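PDB 3R44: fatty acyl CoA synthetase FADD13 (FATTY-ACYL-CoA SYNTHETASE) from Mycobacterium tuberculosis, which belongs to the AMP-binding enzyme family of the ANL clan, combining a large N-terminal portion with a smaller C-terminal domain. Local coordinates for residues Ala267-Asn270 with Phe271-Gln274; Val250-Leu253 with Ile254-Arg258; Phe109-Asp113 with Ser114-Val118; Ala225-Thr228 with Val229-Ala233; Thr505-Arg508 with Glu509-Ala513. One frame throughout, in Å; residues are numbered along the deposited sequence. Where two conformers were deposited one is given.

Contact 1 (Ala267-Asn270 with Phe271-Gln274); sequences AILN and FMRQ
Ile-268 and Met-272 meet one turn apart on the buried face of helix 266-274, and they form the tight part of this contact. Their side chains run alongside each other in the same direction, with the branch methyl CG2 of Ile-268 3.5 Å from SD of Met-272. The first torsion of Ile-268 (-83°) explains which branch does the touching, because it sets CG2 opposite the backbone N and beside the carbonyl, where the next turn follows. Leu-269 joins more loosely, its CD2 4.3 Å from the same sulfur. Met-272 also packs on Val-250 and Ile-254 of the preceding helix, while Phe-289 of strand 288-291 touches both Leu-269 and Met-272.

The contact is slacker where Phe-271 and Gln-274 are exposed. The ring of Phe-271 leans obliquely past Ala-267, whose CB is 4.1 Å from CE2 of the ring. Phe-271 N reaches Ala-267 O over 2.8 Å in a nearly straight bond (165°).

One turn later the bonding becomes diffuse. Arg-273 N divides its weak bonding between Leu-269 O and Asn-270 O, the latter at 3.1 Å. Asn-270 O also receives weak bonds from Gln-274 N and, at 3.3 Å, from Gln-274 NE2. The last is possible because the chain of Gln-274 bends at its second torsion (-60°) and brings its amide back over the turn. The chemistry implies two regimes in one short helix: apolar contact on the inner face, and in the last turn several weak, bent bonds sharing the oxygen of Asn-270.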
loop_
_atom_site.group_PDB
_atom_site.type_symbol
_atom_site.label_atom_id
_atom_site.label_comp_id
_atom_site.label_asym_id
_atom_site.label_seq_id
_atom_site.Cartn_x
_atom_site.Cartn_y
_atom_site.Cartn_z
ATOM N N ALA A 267 2.578 -12.952 -4.684
ATOM C CA ALA A 267 3.399 -14.020 -4.038
ATOM C C ALA A 267 2.531 -14.934 -3.187
ATOM O O ALA A 267 2.728 -16.156 -3.178
ATOM C CB ALA A 267 4.569 -13.441 -3.155
ATOM N N ILE A 268 1.630 -14.330 -2.419
ATOM C CA ILE A 268 0.734 -15.044 -1.491
ATOM C C ILE A 268 -0.134 -15.989 -2.272
ATOM O O ILE A 268 -0.258 -17.130 -1.890
ATOM C CB ILE A 268 -0.167 -14.078 -0.628
ATOM C CG1 ILE A 268 0.594 -13.580 0.568
ATOM C CG2 ILE A 268 -1.514 -14.752 -0.113
ATOM C CD1 ILE A 268 -0.179 -12.491 1.379
ATOM N N LEU A 269 -0.735 -15.507 -3.370
ATOM C CA LEU A 269 -1.596 -16.332 -4.137
ATOM C C LEU A 269 -0.825 -17.466 -4.827
ATOM O O LEU A 269 -1.358 -18.554 -5.001
ATOM C CB LEU A 269 -2.319 -15.529 -5.197
ATOM C CG LEU A 269 -3.359 -14.529 -4.617
ATOM C CD1 LEU A 269 -4.278 -14.156 -5.711
ATOM C CD2 LEU A 269 -4.149 -15.145 -3.441
ATOM N N ASN A 270 0.411 -17.192 -5.226
ATOM C CA ASN A 270 1.258 -18.223 -5.761
ATOM C C ASN A 270 1.580 -19.283 -4.707
ATOM O O ASN A 270 1.443 -20.509 -4.966
ATOM C CB ASN A 270 2.535 -17.593 -6.289
ATOM C CG ASN A 270 3.340 -18.548 -7.091
ATOM O OD1 ASN A 270 4.578 -18.666 -6.897
ATOM N ND2 ASN A 270 2.669 -19.279 -7.992
ATOM N N PHE A 271 1.979 -18.877 -3.501
ATOM C CA PHE A 271 2.239 -19.897 -2.491
ATOM C C PHE A 271 1.025 -20.718 -2.141
ATOM O O PHE A 271 1.135 -21.939 -1.947
ATOM C CB PHE A 271 2.866 -19.281 -1.243
ATOM C CG PHE A 271 4.205 -18.665 -1.512
ATOM C CD1 PHE A 271 5.147 -19.352 -2.277
ATOM C CD2 PHE A 271 4.545 -17.428 -0.980
ATOM C CE1 PHE A 271 6.412 -18.803 -2.510
ATOM C CE2 PHE A 271 5.811 -16.876 -1.240
ATOM C CZ PHE A 271 6.716 -17.547 -1.983
ATOM N N MET A 272 -0.134 -20.071 -2.119
ATOM C CA MET A 272 -1.391 -20.686 -1.728
ATOM C C MET A 272 -1.819 -21.752 -2.747
ATOM O O MET A 272 -2.555 -22.706 -2.411
ATOM C CB MET A 272 -2.476 -19.620 -1.546
ATOM C CG MET A 272 -2.278 -18.912 -0.224
ATOM S SD MET A 272 -3.465 -17.614 0.010
ATOM C CE MET A 272 -5.048 -18.334 -0.030
ATOM N N ARG A 273 -1.327 -21.601 -3.971
ATOM C CA ARG A 273 -1.594 -22.562 -5.032
ATOM C C ARG A 273 -0.719 -23.810 -4.878
ATOM O O ARG A 273 -1.058 -24.878 -5.398
ATOM C CB ARG A 273 -1.379 -21.891 -6.389
ATOM C CG ARG A 273 -1.760 -22.729 -7.553
ATOM C CD ARG A 273 -0.578 -23.048 -8.405
ATOM N NE ARG A 273 -0.916 -23.917 -9.530
ATOM C CZ ARG A 273 -1.352 -25.163 -9.427
ATOM N NH1 ARG A 273 -1.569 -25.711 -8.242
ATOM N NH2 ARG A 273 -1.610 -25.847 -10.535
ATOM N N GLN A 274 0.406 -23.686 -4.174
ATOM C CA GLN A 274 1.339 -24.817 -4.064
ATOM C C GLN A 274 1.102 -25.758 -2.882
ATOM O O GLN A 274 1.542 -26.938 -2.931
ATOM C CB GLN A 274 2.788 -24.331 -4.065
ATOM C CG GLN A 274 3.082 -23.202 -5.013
ATOM C CD GLN A 274 2.801 -23.580 -6.447
ATOM O OE1 GLN A 274 2.752 -24.778 -6.801
ATOM N NE2 GLN A 274 2.648 -22.585 -7.287
#

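Contact 2 (Val250-Leu253 with Ile254-Arg258); sequences VWSL and IVEER
A Schellman motif ends helix 247-256, and in the turns that lead into it Val-250 and Trp-251 pack against Ile-254. Arg-258, with a phi of 51°, is the C-prime residue: its N bonds to Val-255 O at 3.1 Å, and the residue after it returns its N-H to Ile-254 O. Upstream the regular helical bonds hold, down to Glu-257 N on Leu-253 O at 3.0 Å.

Ile-254 is the centre of the side-chain contact. Its first torsion (-81°) puts CG1 opposite the carbonyl carbon, and the extended second torsion (170°) carries CD1 on toward the preceding turn. There CD1 lies 3.8 Å from CE3 of Trp-251, coming obliquely to the indole, and 4.1 Å from CG2 of Val-250. All three side chains point the same way, toward the interior, where Val-250 and Ile-254 also meet Leu-215 of strand 213-216. The indole is held at its polar end too, since Trp-251 NE1 bonds to Met-272 O of the next helix, and Lys-307 makes a cation-pi contact with the ring system.

Glu-257 shows how a buried acid can be accommodated at a helix end. Its carboxylate forms salt bridges with Arg-43 and Arg-213, which would be expected to favour the charged form, while its aliphatic part crosses Leu-253, CG lying 3.9 Å from Leu-253 CD1. On the outer face Ser-252 OG makes a weak bond to a water, doubtful because the serine has two conformers. The same water donates to Glu-256 OE2 at 3.0 Å.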
loop_
_atom_site.group_PDB
_atom_site.type_symbol
_atom_site.label_atom_id
_atom_site.label_comp_id
_atom_site.label_asym_id
_atom_site.label_seq_id
_atom_site.Cartn_x
_atom_site.Cartn_y
_atom_site.Cartn_z
ATOM N N VAL A 250 -3.614 -21.128 5.808
ATOM C CA VAL A 250 -4.615 -20.138 5.362
ATOM C C VAL A 250 -5.897 -20.736 4.776
ATOM O O VAL A 250 -6.988 -20.226 5.024
ATOM C CB VAL A 250 -3.982 -19.085 4.434
ATOM C CG1 VAL A 250 -3.496 -19.703 3.180
ATOM C CG2 VAL A 250 -4.935 -17.863 4.160
ATOM N N TRP A 251 -5.790 -21.842 4.045
ATOM C CA TRP A 251 -6.998 -22.409 3.432
ATOM C C TRP A 251 -7.930 -22.937 4.508
ATOM O O TRP A 251 -9.129 -22.839 4.366
ATOM C CB TRP A 251 -6.688 -23.488 2.395
ATOM C CG TRP A 251 -6.165 -22.942 1.080
ATOM C CD1 TRP A 251 -4.907 -23.076 0.605
ATOM C CD2 TRP A 251 -6.875 -22.147 0.120
ATOM N NE1 TRP A 251 -4.779 -22.434 -0.604
ATOM C CE2 TRP A 251 -5.954 -21.820 -0.908
ATOM C CE3 TRP A 251 -8.164 -21.629 0.052
ATOM C CZ2 TRP A 251 -6.309 -21.060 -2.027
ATOM C CZ3 TRP A 251 -8.524 -20.862 -1.071
ATOM C CH2 TRP A 251 -7.600 -20.580 -2.081
ATOM N N SER A 252 -7.382 -23.543 5.556
ATOM C CA SER A 252 -8.186 -24.029 6.673
ATOM C C SER A 252 -8.961 -22.879 7.294
ATOM O O SER A 252 -10.088 -23.020 7.731
ATOM C CB SER A 252 -7.276 -24.631 7.755
ATOM O OG SER A 252 -8.045 -25.219 8.784
ATOM N N LEU A 253 -8.308 -21.737 7.367
ATOM C CA LEU A 253 -8.871 -20.586 8.021
ATOM C C LEU A 253 -9.988 -20.085 7.136
ATOM O O LEU A 253 -11.054 -19.712 7.637
ATOM C CB LEU A 253 -7.786 -19.509 8.192
ATOM C CG LEU A 253 -8.278 -18.155 8.721
ATOM C CD1 LEU A 253 -9.115 -18.326 10.009
ATOM C CD2 LEU A 253 -7.108 -17.129 8.922
ATOM N N ILE A 254 -9.733 -20.056 5.831
ATOM C CA ILE A 254 -10.706 -19.586 4.838
ATOM C C ILE A 254 -11.988 -20.465 4.871
ATOM O O ILE A 254 -13.130 -19.963 4.825
ATOM C CB ILE A 254 -10.054 -19.566 3.441
ATOM C CG1 ILE A 254 -9.216 -18.295 3.265
ATOM C CG2 ILE A 254 -11.079 -19.718 2.309
ATOM C CD1 ILE A 254 -8.341 -18.322 1.999
ATOM N N VAL A 255 -11.786 -21.757 5.045
ATOM C CA VAL A 255 -12.911 -22.691 5.171
ATOM C C VAL A 255 -13.640 -22.565 6.491
ATOM O O VAL A 255 -14.878 -22.378 6.483
ATOM C CB VAL A 255 -12.479 -24.138 4.899
ATOM C CG1 VAL A 255 -13.621 -25.117 5.125
ATOM C CG2 VAL A 255 -11.965 -24.263 3.446
ATOM N N GLU A 256 -12.911 -22.684 7.602
ATOM C CA GLU A 256 -13.483 -22.627 8.940
ATOM C C GLU A 256 -14.266 -21.347 9.196
ATOM O O GLU A 256 -15.280 -21.387 9.895
ATOM C CB GLU A 256 -12.437 -22.790 10.058
ATOM C CG GLU A 256 -11.747 -24.099 10.072
ATOM C CD GLU A 256 -12.684 -25.282 10.283
ATOM O OE1 GLU A 256 -13.698 -25.145 11.009
ATOM O OE2 GLU A 256 -12.390 -26.361 9.736
ATOM N N GLU A 257 -13.837 -20.228 8.628
ATOM C CA GLU A 257 -14.477 -18.932 8.914
ATOM C C GLU A 257 -15.288 -18.425 7.757
ATOM O O GLU A 257 -15.734 -17.269 7.733
ATOM C CB GLU A 257 -13.430 -17.907 9.338
ATOM C CG GLU A 257 -12.900 -18.153 10.715
ATOM C CD GLU A 257 -13.976 -18.200 11.829
ATOM O OE1 GLU A 257 -15.058 -17.558 11.778
ATOM O OE2 GLU A 257 -13.708 -18.899 12.812
ATOM N N ARG A 258 -15.528 -19.329 6.820
ATOM C CA ARG A 258 -16.445 -19.065 5.735
ATOM C C ARG A 258 -16.123 -17.749 5.069
ATOM O O ARG A 258 -16.997 -16.922 4.857
ATOM C CB ARG A 258 -17.891 -19.061 6.265
ATOM C CG ARG A 258 -18.349 -20.358 7.031
ATOM C CD ARG A 258 -19.835 -20.248 7.547
ATOM N NE ARG A 258 -20.096 -19.051 8.348
ATOM C CZ ARG A 258 -19.630 -18.857 9.573
ATOM N NH1 ARG A 258 -18.932 -19.820 10.180
ATOM N NH2 ARG A 258 -19.887 -17.722 10.194
HETATM O O HOH W 1 -10.598 -26.782 7.313
#

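Contact 3 (Phe109-Asp113 with Ser114-Val118); sequences FILSD and SGSKV
Ser-114 grips Ile-110 O twice, with its hydroxyl and with its own backbone N, and the two donors arrive from opposite faces of the carbonyl plane. This double hold comes just before the bonds of the Schellman motif that ends helix 104-114 and turns the chain toward strand 118-121 of the parallel four-stranded sheet. The OG bond measures 2.8 Å to Ile-110 O, and the Ser-114 N bond to the same oxygen 2.9 Å. The hydroxyl bond depends on a first torsion of 61°, which tucks OG between the backbone N and the carbonyl carbon and so directs it back along the helix.

Gly-115 is the C-prime residue, its phi of 63° being one that suits glycine. Its N makes a weak bond to Ser-112 O at 3.3 Å, whereas Ser-116 N reaches Leu-111 O, also at 3.3 Å, in the plane of that carbonyl.

A short relay of hydroxyls completes the turn. Ser-116 OG donates to Ser-114 OG over 2.8 Å, so the buried Ser-114 hydroxyl accepts one hydrogen bond and donates another, which fixes its rotation. Nearby Asp-113 turns its carboxylate outward from the turn, OD2 bonding to Tyr-177 OH, and Arg-70 NE binds Ser-114 O. Apolar contact is light by comparison: Leu-111 CD2 lies 4.0 Å from Ser-116 CB.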
loop_
_atom_site.group_PDB
_atom_site.type_symbol
_atom_site.label_atom_id
_atom_site.label_comp_id
_atom_site.label_asym_id
_atom_site.label_seq_id
_atom_site.Cartn_x
_atom_site.Cartn_y
_atom_site.Cartn_z
ATOM N N PHE A 109 13.499 8.524 12.871
ATOM C CA PHE A 109 13.159 9.618 11.979
ATOM C C PHE A 109 11.679 9.934 11.952
ATOM O O PHE A 109 11.263 11.107 12.038
ATOM C CB PHE A 109 13.628 9.343 10.556
ATOM C CG PHE A 109 13.215 10.404 9.606
ATOM C CD1 PHE A 109 13.904 11.601 9.536
ATOM C CD2 PHE A 109 12.101 10.227 8.807
ATOM C CE1 PHE A 109 13.473 12.604 8.661
ATOM C CE2 PHE A 109 11.655 11.209 7.951
ATOM C CZ PHE A 109 12.355 12.399 7.863
ATOM N N ILE A 110 10.883 8.892 11.772
ATOM C CA ILE A 110 9.440 9.017 11.672
ATOM C C ILE A 110 8.833 9.619 12.905
ATOM O O ILE A 110 7.977 10.513 12.797
ATOM C CB ILE A 110 8.779 7.629 11.384
ATOM C CG1 ILE A 110 9.155 7.232 9.965
ATOM C CG2 ILE A 110 7.273 7.662 11.592
ATOM C CD1 ILE A 110 8.659 5.727 9.553
ATOM N N LEU A 111 9.287 9.142 14.081
ATOM C CA LEU A 111 8.833 9.695 15.362
ATOM C C LEU A 111 9.159 11.151 15.517
ATOM O O LEU A 111 8.319 11.889 15.999
ATOM C CB LEU A 111 9.347 8.875 16.548
ATOM C CG LEU A 111 8.887 7.413 16.637
ATOM C CD1 LEU A 111 9.588 6.790 17.829
ATOM C CD2 LEU A 111 7.335 7.306 16.823
ATOM N N SER A 112 10.356 11.569 15.104
ATOM C CA SER A 112 10.732 12.971 15.137
ATOM C C SER A 112 10.003 13.786 14.150
ATOM O O SER A 112 9.573 14.896 14.455
ATOM C CB SER A 112 12.202 13.186 14.798
ATOM O OG SER A 112 12.999 12.609 15.775
ATOM N N ASP A 113 9.916 13.295 12.920
ATOM C CA ASP A 113 9.261 14.042 11.896
ATOM C C ASP A 113 7.763 14.274 12.188
ATOM O O ASP A 113 7.221 15.371 11.921
ATOM C CB ASP A 113 9.392 13.354 10.537
ATOM C CG ASP A 113 8.853 14.228 9.370
ATOM O OD1 ASP A 113 9.623 15.069 8.847
ATOM O OD2 ASP A 113 7.704 14.050 8.946
ATOM N N SER A 114 7.097 13.238 12.674
ATOM C CA SER A 114 5.690 13.296 12.975
ATOM C C SER A 114 5.398 14.058 14.242
ATOM O O SER A 114 4.249 14.456 14.451
ATOM C CB SER A 114 5.079 11.913 13.100
ATOM O OG SER A 114 5.674 11.174 14.150
ATOM N N GLY A 115 6.401 14.195 15.099
ATOM C CA GLY A 115 6.251 14.830 16.405
ATOM C C GLY A 115 5.280 14.039 17.263
ATOM O O GLY A 115 4.476 14.641 18.054
ATOM N N SER A 116 5.334 12.710 17.105
ATOM C CA SER A 116 4.496 11.806 17.888
ATOM C C SER A 116 4.710 12.069 19.361
ATOM O O SER A 116 5.853 12.208 19.842
ATOM C CB SER A 116 4.780 10.324 17.651
ATOM O OG SER A 116 4.364 9.983 16.332
ATOM N N LYS A 117 3.599 12.079 20.075
ATOM C CA LYS A 117 3.598 12.299 21.516
ATOM C C LYS A 117 3.631 10.998 22.302
ATOM O O LYS A 117 4.208 10.909 23.359
ATOM C CB LYS A 117 2.335 13.089 21.843
ATOM C CG LYS A 117 2.165 13.554 23.252
ATOM C CD LYS A 117 1.020 14.608 23.298
ATOM C CE LYS A 117 0.769 15.077 24.731
ATOM N NZ LYS A 117 2.005 15.603 25.387
ATOM N N VAL A 118 2.951 9.975 21.785
ATOM C CA VAL A 118 2.811 8.704 22.458
ATOM C C VAL A 118 3.206 7.658 21.465
ATOM O O VAL A 118 2.851 7.776 20.295
ATOM C CB VAL A 118 1.337 8.499 22.912
ATOM C CG1 VAL A 118 1.058 7.056 23.347
ATOM C CG2 VAL A 118 1.000 9.508 24.066
#

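Contact 4 (Ala225-Thr228 with Val229-Ala233); sequences ALTT and VIFSA
Phe-231 lays one face of its ring over the backbone of Thr-228, so within this turn the ring meets Thr-228 chiefly through its main chain. Thr-228 CA stands 3.7 Å above the ring plane, offset toward the rim, in a CH-pi contact 26° off the ring normal. A first torsion of 85° makes this possible, since it holds the ring in the crowded position between backbone N and carbonyl carbon. The two side chains run alongside each other, and Thr-228 OG1 comes within 4.1 Å of CE1 of Phe-231; that hydroxyl is hydrogen-bonded to Ala-224 O.

Ser-232 approaches Thr-228 differently. Its OG donates to Thr-228 O at 2.9 Å and its N to the same oxygen at 3.0 Å, from opposite faces of the carbonyl, so a buried hydroxyl is satisfied within its own helix.

Helix 223-235 is the connection of a beta-alpha-beta unit between strands 213-216 and 238-241. Phe-231 and Thr-228 rest on Leu-214, Val-229 and Ser-232 on Leu-239, while helix 192-205 supplies Trp-202 beside the ring of Phe-231 and helix 79-91 supplies Tyr-86 against Val-229 and Ile-230.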
loop_
_atom_site.group_PDB
_atom_site.type_symbol
_atom_site.label_atom_id
_atom_site.label_comp_id
_atom_site.label_asym_id
_atom_site.label_seq_id
_atom_site.Cartn_x
_atom_site.Cartn_y
_atom_site.Cartn_z
ATOM N N ALA A 225 -4.465 -1.889 3.837
ATOM C CA ALA A 225 -5.021 -2.730 4.874
ATOM C C ALA A 225 -5.822 -1.840 5.796
ATOM O O ALA A 225 -6.885 -2.217 6.288
ATOM C CB ALA A 225 -3.914 -3.489 5.644
ATOM N N LEU A 226 -5.346 -0.615 6.048
ATOM C CA LEU A 226 -6.110 0.290 6.862
ATOM C C LEU A 226 -7.460 0.648 6.237
ATOM O O LEU A 226 -8.504 0.663 6.888
ATOM C CB LEU A 226 -5.277 1.573 7.076
ATOM C CG LEU A 226 -5.779 2.538 8.085
ATOM C CD1 LEU A 226 -6.316 1.718 9.279
ATOM C CD2 LEU A 226 -4.596 3.554 8.449
ATOM N N THR A 227 -7.432 0.981 4.974
ATOM C CA THR A 227 -8.665 1.255 4.227
ATOM C C THR A 227 -9.625 0.052 4.271
ATOM O O THR A 227 -10.837 0.250 4.449
ATOM C CB THR A 227 -8.305 1.724 2.822
ATOM O OG1 THR A 227 -7.544 2.938 2.944
ATOM C CG2 THR A 227 -9.564 1.966 1.981
ATOM N N THR A 228 -9.098 -1.189 4.196
ATOM C CA THR A 228 -9.892 -2.429 4.312
ATOM C C THR A 228 -10.578 -2.520 5.644
ATOM O O THR A 228 -11.744 -2.845 5.731
ATOM C CB THR A 228 -9.016 -3.660 4.190
ATOM O OG1 THR A 228 -8.419 -3.653 2.910
ATOM C CG2 THR A 228 -9.768 -5.006 4.383
ATOM N N VAL A 229 -9.873 -2.198 6.703
ATOM C CA VAL A 229 -10.498 -2.217 8.034
ATOM C C VAL A 229 -11.694 -1.235 8.093
ATOM O O VAL A 229 -12.780 -1.531 8.602
ATOM C CB VAL A 229 -9.443 -1.883 9.097
ATOM C CG1 VAL A 229 -10.071 -1.472 10.486
ATOM C CG2 VAL A 229 -8.369 -3.009 9.205
ATOM N N ILE A 230 -11.486 -0.023 7.595
ATOM C CA ILE A 230 -12.515 1.014 7.597
ATOM C C ILE A 230 -13.714 0.682 6.669
ATOM O O ILE A 230 -14.876 0.848 7.041
ATOM C CB ILE A 230 -11.924 2.428 7.207
ATOM C CG1 ILE A 230 -10.768 2.832 8.150
ATOM C CG2 ILE A 230 -13.043 3.492 7.177
ATOM C CD1 ILE A 230 -11.077 2.616 9.552
ATOM N N PHE A 231 -13.462 0.191 5.476
ATOM C CA PHE A 231 -14.588 -0.139 4.614
ATOM C C PHE A 231 -15.331 -1.352 5.087
ATOM O O PHE A 231 -16.512 -1.448 4.843
ATOM C CB PHE A 231 -14.291 -0.100 3.100
ATOM C CG PHE A 231 -13.698 -1.365 2.504
ATOM C CD1 PHE A 231 -12.484 -1.292 1.796
ATOM C CD2 PHE A 231 -14.344 -2.586 2.598
ATOM C CE1 PHE A 231 -11.932 -2.457 1.170
ATOM C CE2 PHE A 231 -13.837 -3.736 1.969
ATOM C CZ PHE A 231 -12.625 -3.672 1.272
ATOM N N SER A 232 -14.672 -2.180 5.876
ATOM C CA SER A 232 -15.347 -3.296 6.523
ATOM C C SER A 232 -16.422 -2.787 7.490
ATOM O O SER A 232 -17.558 -3.300 7.519
ATOM C CB SER A 232 -14.357 -4.226 7.220
ATOM O OG SER A 232 -13.621 -4.966 6.250
ATOM N N ALA A 233 -16.083 -1.826 8.345
ATOM C CA ALA A 233 -17.100 -1.238 9.207
ATOM C C ALA A 233 -18.181 -0.508 8.408
ATOM O O ALA A 233 -19.382 -0.557 8.722
ATOM C CB ALA A 233 -16.457 -0.305 10.245
#

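Contact 5 (Thr505-Arg508 with Glu509-Ala513); sequences TVLR and EQYSA
Leu-507 meets Tyr-511 and Gln-510 because all three side chains leave the backbone in the same sense, each with CG opposite its carbonyl carbon; chi1 is -82° in the leucine and -60° in the tyrosine. The setting is helix 504-511, an amphipathic helix of the C-terminal part of the protein that packs one side on strands 438-448 and 454-461.

With these torsions Leu-507 and Tyr-511, one turn apart, lie alongside each other. The methyl CD2 of Leu-507 comes to the ring at its edge, in the ring plane, 3.7 Å from CE2 of Tyr-511. Inward from this pair, Ile-458 touches both residues, and Leu-507 is the buried member of the group.

Gln-510 stretches out beyond CG and lays its amide across the neighbouring aliphatic chains. OE1 of Gln-510 is 3.5 Å from Leu-507 CD2, and NE2 on the other side of the amide is 4.0 Å from CG1 of Val-506. Pro-495 touches Val-506, Leu-507 and Gln-510 alike. Backbone bonds join the same residues: Gln-510 N to Val-506 O over 2.7 Å. Tyr-511 N bonds to Leu-507 O over 3.0 Å.

Arg-508, extended from CG to NE, passes beside Ile-444 and carries its guanidinium to a salt bridge with Asp-414; the group has Thr-505 CG2 at its edge. Thr-505, Glu-509 and Ser-512 are exposed. Glu-509 follows the backbone of Thr-505, its CG 3.5 Å from Thr-505 O. Further along, the hydroxyl of Ser-512 turns back, OG donating to Glu-509 O at 3.1 Å.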
loop_
_atom_site.group_PDB
_atom_site.type_symbol
_atom_site.label_atom_id
_atom_site.label_comp_id
_atom_site.label_asym_id
_atom_site.label_seq_id
_atom_site.Cartn_x
_atom_site.Cartn_y
_atom_site.Cartn_z
ATOM N N THR A 505 15.659 -4.386 -7.638
ATOM C CA THR A 505 16.506 -4.270 -6.449
ATOM C C THR A 505 17.643 -5.305 -6.513
ATOM O O THR A 505 18.778 -5.029 -6.160
ATOM C CB THR A 505 15.707 -4.541 -5.169
ATOM O OG1 THR A 505 15.026 -5.796 -5.329
ATOM C CG2 THR A 505 14.668 -3.489 -4.948
ATOM N N VAL A 506 17.322 -6.502 -6.979
ATOM C CA VAL A 506 18.348 -7.555 -7.199
ATOM C C VAL A 506 19.334 -7.147 -8.324
ATOM O O VAL A 506 20.567 -7.231 -8.142
ATOM C CB VAL A 506 17.729 -8.942 -7.428
ATOM C CG1 VAL A 506 18.843 -9.985 -7.722
ATOM C CG2 VAL A 506 16.886 -9.368 -6.149
ATOM N N LEU A 507 18.805 -6.623 -9.434
ATOM C CA LEU A 507 19.677 -6.117 -10.463
ATOM C C LEU A 507 20.660 -5.121 -9.934
ATOM O O LEU A 507 21.833 -5.219 -10.263
ATOM C CB LEU A 507 18.909 -5.466 -11.580
ATOM C CG LEU A 507 18.343 -6.436 -12.611
ATOM C CD1 LEU A 507 17.351 -5.621 -13.527
ATOM C CD2 LEU A 507 19.432 -7.123 -13.477
ATOM N N ARG A 508 20.200 -4.140 -9.138
ATOM C CA ARG A 508 21.095 -3.110 -8.599
ATOM C C ARG A 508 22.180 -3.721 -7.709
ATOM O O ARG A 508 23.323 -3.273 -7.750
ATOM C CB ARG A 508 20.335 -2.018 -7.780
ATOM C CG ARG A 508 19.391 -1.170 -8.605
ATOM C CD ARG A 508 18.591 -0.159 -7.746
ATOM N NE ARG A 508 17.544 0.348 -8.608
ATOM C CZ ARG A 508 16.251 0.059 -8.535
ATOM N NH1 ARG A 508 15.757 -0.718 -7.564
ATOM N NH2 ARG A 508 15.447 0.578 -9.463
ATOM N N GLU A 509 21.820 -4.769 -6.955
ATOM C CA GLU A 509 22.760 -5.504 -6.138
ATOM C C GLU A 509 23.779 -6.230 -6.996
ATOM O O GLU A 509 24.968 -6.261 -6.693
ATOM C CB GLU A 509 22.031 -6.588 -5.332
ATOM C CG GLU A 509 21.364 -6.161 -4.035
ATOM C CD GLU A 509 20.467 -7.292 -3.453
ATOM O OE1 GLU A 509 20.824 -8.496 -3.590
ATOM O OE2 GLU A 509 19.398 -6.975 -2.881
ATOM N N GLN A 510 23.291 -6.898 -8.025
ATOM C CA GLN A 510 24.154 -7.670 -8.899
ATOM C C GLN A 510 25.230 -6.794 -9.506
ATOM O O GLN A 510 26.431 -7.134 -9.445
ATOM C CB GLN A 510 23.323 -8.300 -10.005
ATOM C CG GLN A 510 22.540 -9.551 -9.593
ATOM C CD GLN A 510 21.704 -10.086 -10.713
ATOM O OE1 GLN A 510 21.479 -9.406 -11.709
ATOM N NE2 GLN A 510 21.263 -11.319 -10.584
ATOM N N TYR A 511 24.820 -5.675 -10.093
ATOM C CA TYR A 511 25.737 -4.823 -10.782
ATOM C C TYR A 511 26.438 -3.735 -9.951
ATOM O O TYR A 511 27.226 -2.969 -10.498
ATOM C CB TYR A 511 25.112 -4.298 -12.089
ATOM C CG TYR A 511 24.770 -5.471 -12.947
ATOM C CD1 TYR A 511 25.776 -6.156 -13.645
ATOM C CD2 TYR A 511 23.462 -5.944 -13.017
ATOM C CE1 TYR A 511 25.483 -7.295 -14.388
ATOM C CE2 TYR A 511 23.149 -7.080 -13.764
ATOM C CZ TYR A 511 24.180 -7.742 -14.477
ATOM O OH TYR A 511 23.880 -8.880 -15.219
ATOM N N SER A 512 26.273 -3.749 -8.627
ATOM C CA SER A 512 27.040 -2.841 -7.793
ATOM C C SER A 512 28.535 -3.137 -7.949
ATOM O O SER A 512 29.340 -2.241 -7.761
ATOM C CB SER A 512 26.673 -2.929 -6.300
ATOM O OG SER A 512 27.104 -4.172 -5.797
ATOM N N ALA A 513 28.893 -4.364 -8.340
ATOM C CA ALA A 513 30.321 -4.703 -8.522
ATOM C C ALA A 513 30.969 -4.031 -9.740
ATOM O O ALA A 513 32.191 -4.114 -9.902
ATOM C CB ALA A 513 30.500 -6.202 -8.627
#

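From the N terminus the order is contact 3, contact 4, contact 2, contact 1 and contact 5. All five run in series: none nests in or crosses another; four close a turn or two of a helix, and contact 3 closes the turn by which helix 104-114 ends. Contact 3 leads into the parallel four-stranded sheet. Contacts 4, 2 and 1 lie on successive helices beside the nine-stranded mixed sheet, on the connections 213-216 to 238-241, 238-241 to 261-264 and 261-264 to 288-291. Contacts 1 and 2 alone touch, through Met-272, so adjacent helices are joined there. Contact 5 belongs to the C-terminal part, its centre about 27 Å from that of contact 1.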